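SUBA (Escherichia coli, PDB 2IY9) cleaves the host endoplasmic reticulum chaperone BiP as the subtilisin-like serine protease subunit of the AB5 subtilase cytotoxin. Local coordinates at residues W126-M134 / V161-N172. Residues are numbered along the deposited sequence; the frame is centred on the assembly and turned at random.
Sequences WIRAIESIM and VWTELLSRMGRN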
loop_
_atom_site.group_PDB
_atom_site.type_symbol
_atom_site.label_atom_id
_atom_site.label_comp_id
_atom_site.label_asym_id
_atom_site.label_seq_id
_atom_site.Cartn_x
_atom_site.Cartn_y
_atom_site.Cartn_z
ATOM N N TRP A 126 2.280 -3.563 14.704
ATOM C CA TRP A 126 1.820 -3.889 13.352
ATOM C C TRP A 126 0.724 -4.951 13.387
ATOM O O TRP A 126 -0.325 -4.792 12.748
ATOM C CB TRP A 126 2.981 -4.396 12.485
ATOM C CG TRP A 126 4.135 -3.455 12.381
ATOM C CD1 TRP A 126 5.255 -3.441 13.165
ATOM C CD2 TRP A 126 4.294 -2.390 11.436
ATOM N NE1 TRP A 126 6.099 -2.432 12.768
ATOM C CE2 TRP A 126 5.534 -1.768 11.712
ATOM C CE3 TRP A 126 3.507 -1.895 10.387
ATOM C CZ2 TRP A 126 6.006 -0.671 10.979
ATOM C CZ3 TRP A 126 3.984 -0.807 9.651
ATOM C CH2 TRP A 126 5.217 -0.206 9.958
ATOM N N ILE A 127 0.969 -6.026 14.134
ATOM C CA ILE A 127 0.001 -7.121 14.269
ATOM C C ILE A 127 -1.239 -6.721 15.070
ATOM O O ILE A 127 -2.360 -7.037 14.664
ATOM C CB ILE A 127 0.669 -8.416 14.814
ATOM C CG1 ILE A 127 1.687 -8.921 13.778
ATOM C CG2 ILE A 127 -0.381 -9.488 15.143
ATOM C CD1 ILE A 127 2.751 -9.863 14.310
ATOM N N ARG A 128 -1.049 -6.016 16.186
ATOM C CA ARG A 128 -2.183 -5.525 16.975
ATOM C C ARG A 128 -3.107 -4.628 16.146
ATOM O O ARG A 128 -4.334 -4.706 16.265
ATOM C CB ARG A 128 -1.716 -4.780 18.228
ATOM C CG ARG A 128 -0.851 -5.603 19.183
ATOM C CD ARG A 128 -1.516 -6.894 19.652
ATOM N NE ARG A 128 -0.490 -7.786 20.197
ATOM C CZ ARG A 128 -0.025 -8.882 19.604
ATOM N NH1 ARG A 128 -0.512 -9.293 18.438
ATOM N NH2 ARG A 128 0.920 -9.591 20.201
ATOM N N ALA A 129 -2.505 -3.788 15.307
ATOM C CA ALA A 129 -3.249 -2.898 14.412
ATOM C C ALA A 129 -4.170 -3.687 13.505
ATOM O O ALA A 129 -5.339 -3.326 13.349
ATOM C CB ALA A 129 -2.290 -2.050 13.589
ATOM N N ILE A 130 -3.642 -4.774 12.933
ATOM C CA ILE A 130 -4.386 -5.605 11.993
ATOM C C ILE A 130 -5.450 -6.444 12.710
ATOM O O ILE A 130 -6.589 -6.516 12.257
ATOM C CB ILE A 130 -3.453 -6.506 11.142
ATOM C CG1 ILE A 130 -2.577 -5.659 10.209
ATOM C CG2 ILE A 130 -4.279 -7.474 10.290
ATOM C CD1 ILE A 130 -1.378 -6.432 9.621
ATOM N N GLU A 131 -5.079 -7.058 13.835
ATOM C CA GLU A 131 -6.046 -7.790 14.671
ATOM C C GLU A 131 -7.250 -6.922 15.027
ATOM O O GLU A 131 -8.372 -7.420 15.130
ATOM C CB GLU A 131 -5.406 -8.284 15.973
ATOM C CG GLU A 131 -4.407 -9.422 15.827
ATOM C CD GLU A 131 -3.630 -9.683 17.120
ATOM O OE1 GLU A 131 -3.728 -8.871 18.069
ATOM O OE2 GLU A 131 -2.914 -10.698 17.189
ATOM N N SER A 132 -7.003 -5.634 15.244
ATOM C CA SER A 132 -8.063 -4.683 15.597
ATOM C C SER A 132 -9.068 -4.507 14.454
ATOM O O SER A 132 -10.290 -4.488 14.679
ATOM C CB SER A 132 -7.461 -3.342 16.041
ATOM O OG SER A 132 -8.475 -2.367 16.212
ATOM N N ILE A 133 -8.566 -4.420 13.224
ATOM C CA ILE A 133 -9.445 -4.430 12.051
ATOM C C ILE A 133 -10.240 -5.733 11.977
ATOM O O ILE A 133 -11.469 -5.731 11.798
ATOM C CB ILE A 133 -8.664 -4.273 10.730
ATOM C CG1 ILE A 133 -7.857 -2.972 10.724
ATOM C CG2 ILE A 133 -9.642 -4.307 9.530
ATOM C CD1 ILE A 133 -6.818 -2.870 9.598
ATOM N N MET A 134 -9.523 -6.842 12.108
ATOM C CA MET A 134 -10.094 -8.158 11.864
ATOM C C MET A 134 -11.236 -8.525 12.799
ATOM O O MET A 134 -12.163 -9.222 12.384
ATOM C CB MET A 134 -9.004 -9.226 11.896
ATOM C CG MET A 134 -8.025 -9.113 10.727
ATOM S SD MET A 134 -6.696 -10.318 10.831
ATOM C CE MET A 134 -7.514 -11.803 10.260
ATOM N N VAL A 161 3.573 -15.554 14.538
ATOM C CA VAL A 161 2.412 -14.676 14.786
ATOM C C VAL A 161 1.918 -14.054 13.473
ATOM O O VAL A 161 0.717 -14.031 13.218
ATOM C CB VAL A 161 2.692 -13.581 15.856
ATOM C CG1 VAL A 161 1.439 -12.719 16.107
ATOM C CG2 VAL A 161 3.135 -14.209 17.172
ATOM N N TRP A 162 2.852 -13.580 12.639
ATOM C CA TRP A 162 2.523 -13.055 11.313
ATOM C C TRP A 162 1.881 -14.115 10.407
ATOM O O TRP A 162 0.865 -13.868 9.762
ATOM C CB TRP A 162 3.774 -12.514 10.617
ATOM C CG TRP A 162 4.094 -11.051 10.837
ATOM C CD1 TRP A 162 5.245 -10.539 11.370
ATOM C CD2 TRP A 162 3.278 -9.922 10.493
ATOM N NE1 TRP A 162 5.191 -9.168 11.385
ATOM C CE2 TRP A 162 3.997 -8.761 10.857
ATOM C CE3 TRP A 162 2.011 -9.779 9.921
ATOM C CZ2 TRP A 162 3.484 -7.469 10.669
ATOM C CZ3 TRP A 162 1.502 -8.496 9.738
ATOM C CH2 TRP A 162 2.237 -7.362 10.108
ATOM N N THR A 163 2.489 -15.296 10.356
ATOM C CA THR A 163 2.033 -16.350 9.460
ATOM C C THR A 163 0.639 -16.868 9.845
ATOM O O THR A 163 -0.200 -17.128 8.977
ATOM C CB THR A 163 3.092 -17.474 9.373
ATOM O OG1 THR A 163 4.222 -16.986 8.633
ATOM C CG2 THR A 163 2.550 -18.692 8.687
ATOM N N GLU A 164 0.384 -17.000 11.143
ATOM C CA GLU A 164 -0.953 -17.381 11.608
ATOM C C GLU A 164 -1.997 -16.337 11.170
ATOM O O GLU A 164 -3.047 -16.683 10.611
ATOM C CB GLU A 164 -0.963 -17.563 13.134
ATOM C CG GLU A 164 -2.214 -18.276 13.683
ATOM C CD GLU A 164 -3.448 -17.378 13.755
ATOM O OE1 GLU A 164 -3.305 -16.170 14.070
ATOM O OE2 GLU A 164 -4.569 -17.877 13.487
ATOM N N LEU A 165 -1.688 -15.065 11.407
ATOM C CA LEU A 165 -2.624 -13.966 11.116
ATOM C C LEU A 165 -2.919 -13.855 9.623
ATOM O O LEU A 165 -4.072 -13.703 9.221
ATOM C CB LEU A 165 -2.086 -12.629 11.645
ATOM C CG LEU A 165 -3.042 -11.448 11.429
ATOM C CD1 LEU A 165 -3.046 -10.494 12.591
ATOM C CD2 LEU A 165 -2.726 -10.724 10.118
ATOM N N LEU A 166 -1.876 -13.919 8.806
ATOM C CA LEU A 166 -2.046 -13.732 7.365
ATOM C C LEU A 166 -2.770 -14.902 6.706
ATOM O O LEU A 166 -3.616 -14.698 5.830
ATOM C CB LEU A 166 -0.698 -13.443 6.693
ATOM C CG LEU A 166 -0.032 -12.143 7.192
ATOM C CD1 LEU A 166 1.416 -12.088 6.762
ATOM C CD2 LEU A 166 -0.768 -10.893 6.712
ATOM N N SER A 167 -2.453 -16.129 7.122
ATOM C CA SER A 167 -3.158 -17.292 6.555
ATOM C C SER A 167 -4.633 -17.276 6.962
ATOM O O SER A 167 -5.493 -17.613 6.155
ATOM C CB SER A 167 -2.487 -18.617 6.929
ATOM O OG SER A 167 -2.492 -18.803 8.334
ATOM N N ARG A 168 -4.918 -16.841 8.192
ATOM C CA ARG A 168 -6.304 -16.641 8.654
ATOM C C ARG A 168 -7.034 -15.553 7.855
ATOM O O ARG A 168 -8.158 -15.772 7.389
ATOM C CB ARG A 168 -6.339 -16.313 10.157
ATOM C CG ARG A 168 -7.741 -16.266 10.784
ATOM C CD ARG A 168 -7.679 -16.458 12.311
ATOM N NE ARG A 168 -7.339 -15.247 13.067
ATOM C CZ ARG A 168 -6.103 -14.816 13.282
ATOM N NH1 ARG A 168 -5.078 -15.466 12.764
ATOM N NH2 ARG A 168 -5.880 -13.726 13.998
ATOM N N MET A 169 -6.401 -14.389 7.682
ATOM C CA MET A 169 -6.999 -13.331 6.855
ATOM C C MET A 169 -7.248 -13.861 5.444
ATOM O O MET A 169 -8.259 -13.548 4.834
ATOM C CB MET A 169 -6.127 -12.074 6.818
ATOM C CG MET A 169 -6.616 -10.985 5.830
ATOM S SD MET A 169 -5.577 -9.509 5.735
ATOM C CE MET A 169 -4.143 -10.128 6.604
ATOM N N GLY A 170 -6.326 -14.685 4.945
ATOM C CA GLY A 170 -6.469 -15.301 3.623
ATOM C C GLY A 170 -7.721 -16.155 3.537
ATOM O O GLY A 170 -8.519 -16.018 2.606
ATOM N N ARG A 171 -7.901 -17.022 4.527
ATOM C CA ARG A 171 -9.095 -17.856 4.605
ATOM C C ARG A 171 -10.390 -17.041 4.643
ATOM O O ARG A 171 -11.372 -17.404 4.000
ATOM C CB ARG A 171 -9.005 -18.805 5.792
ATOM C CG ARG A 171 -8.113 -19.999 5.511
ATOM C CD ARG A 171 -8.160 -21.029 6.627
ATOM N NE ARG A 171 -7.753 -20.491 7.925
ATOM C CZ ARG A 171 -6.494 -20.364 8.342
ATOM N NH1 ARG A 171 -5.473 -20.706 7.562
ATOM N NH2 ARG A 171 -6.259 -19.880 9.546
ATOM N N ASN A 172 -10.367 -15.923 5.363
ATOM C CA ASN A 172 -11.517 -15.018 5.469
ATOM C C ASN A 172 -11.902 -14.401 4.130
ATOM O O ASN A 172 -13.072 -14.121 3.879
ATOM C CB ASN A 172 -11.230 -13.912 6.495
ATOM C CG ASN A 172 -11.014 -14.456 7.905
ATOM O OD1 ASN A 172 -11.329 -15.614 8.193
ATOM N ND2 ASN A 172 -10.460 -13.624 8.781
HETATM O O HOH W 1 -3.438 -12.702 15.601
#
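Glu131 OE2 is gripped twice: a water, 2.6 Å from this oxygen, donates to it and accepts from Arg168 NH2, linking the two helices, while Arg128 NH1 forms a salt bridge to the same OE2 at 3.1 Å. A long acidic chain suits this partly exposed border, where its CG can also lie on Leu165 CD1. Beneath the polar bridge the contact is mostly hydrocarbon. Leu165 is a knob whose forked end fills a hole made by Ile127, Ile130, Glu131 and Met134; with CG anti to the backbone N (chi1 -177°), its branches reach the facing helix, CD2 meeting Ile130 CG2 at 3.6 Å. Branched Ile127 lays CG1 over the centre of the Trp162 six-membered ring, a CH-pi contact 3.6 Å from the centroid, and spares CD1 for Val161 CG1. Ile130 CD1 instead meets that indole's edge at CZ3, 3.5 Å away. Trp126 CB touches Trp162 CZ2, while its ring leads away toward Asp52, the inferred charge-relay aspartate, about 6 Å between side chains. Flexible Met134, bent at chi3 (78°), brings CE to Met169 CB at 3.7 Å and more loosely over one face of the Arg168 guanidinium, offset toward its rim. Ile130 and Met169 also touch Ile177 on strand 176-180, so the pair packs against the parallel sheet of the subtilase fold. With no direct hydrogen bond across it, the interface consists mainly of interlocking apolar side chains, which probably hold it by close packing and exclusion of water.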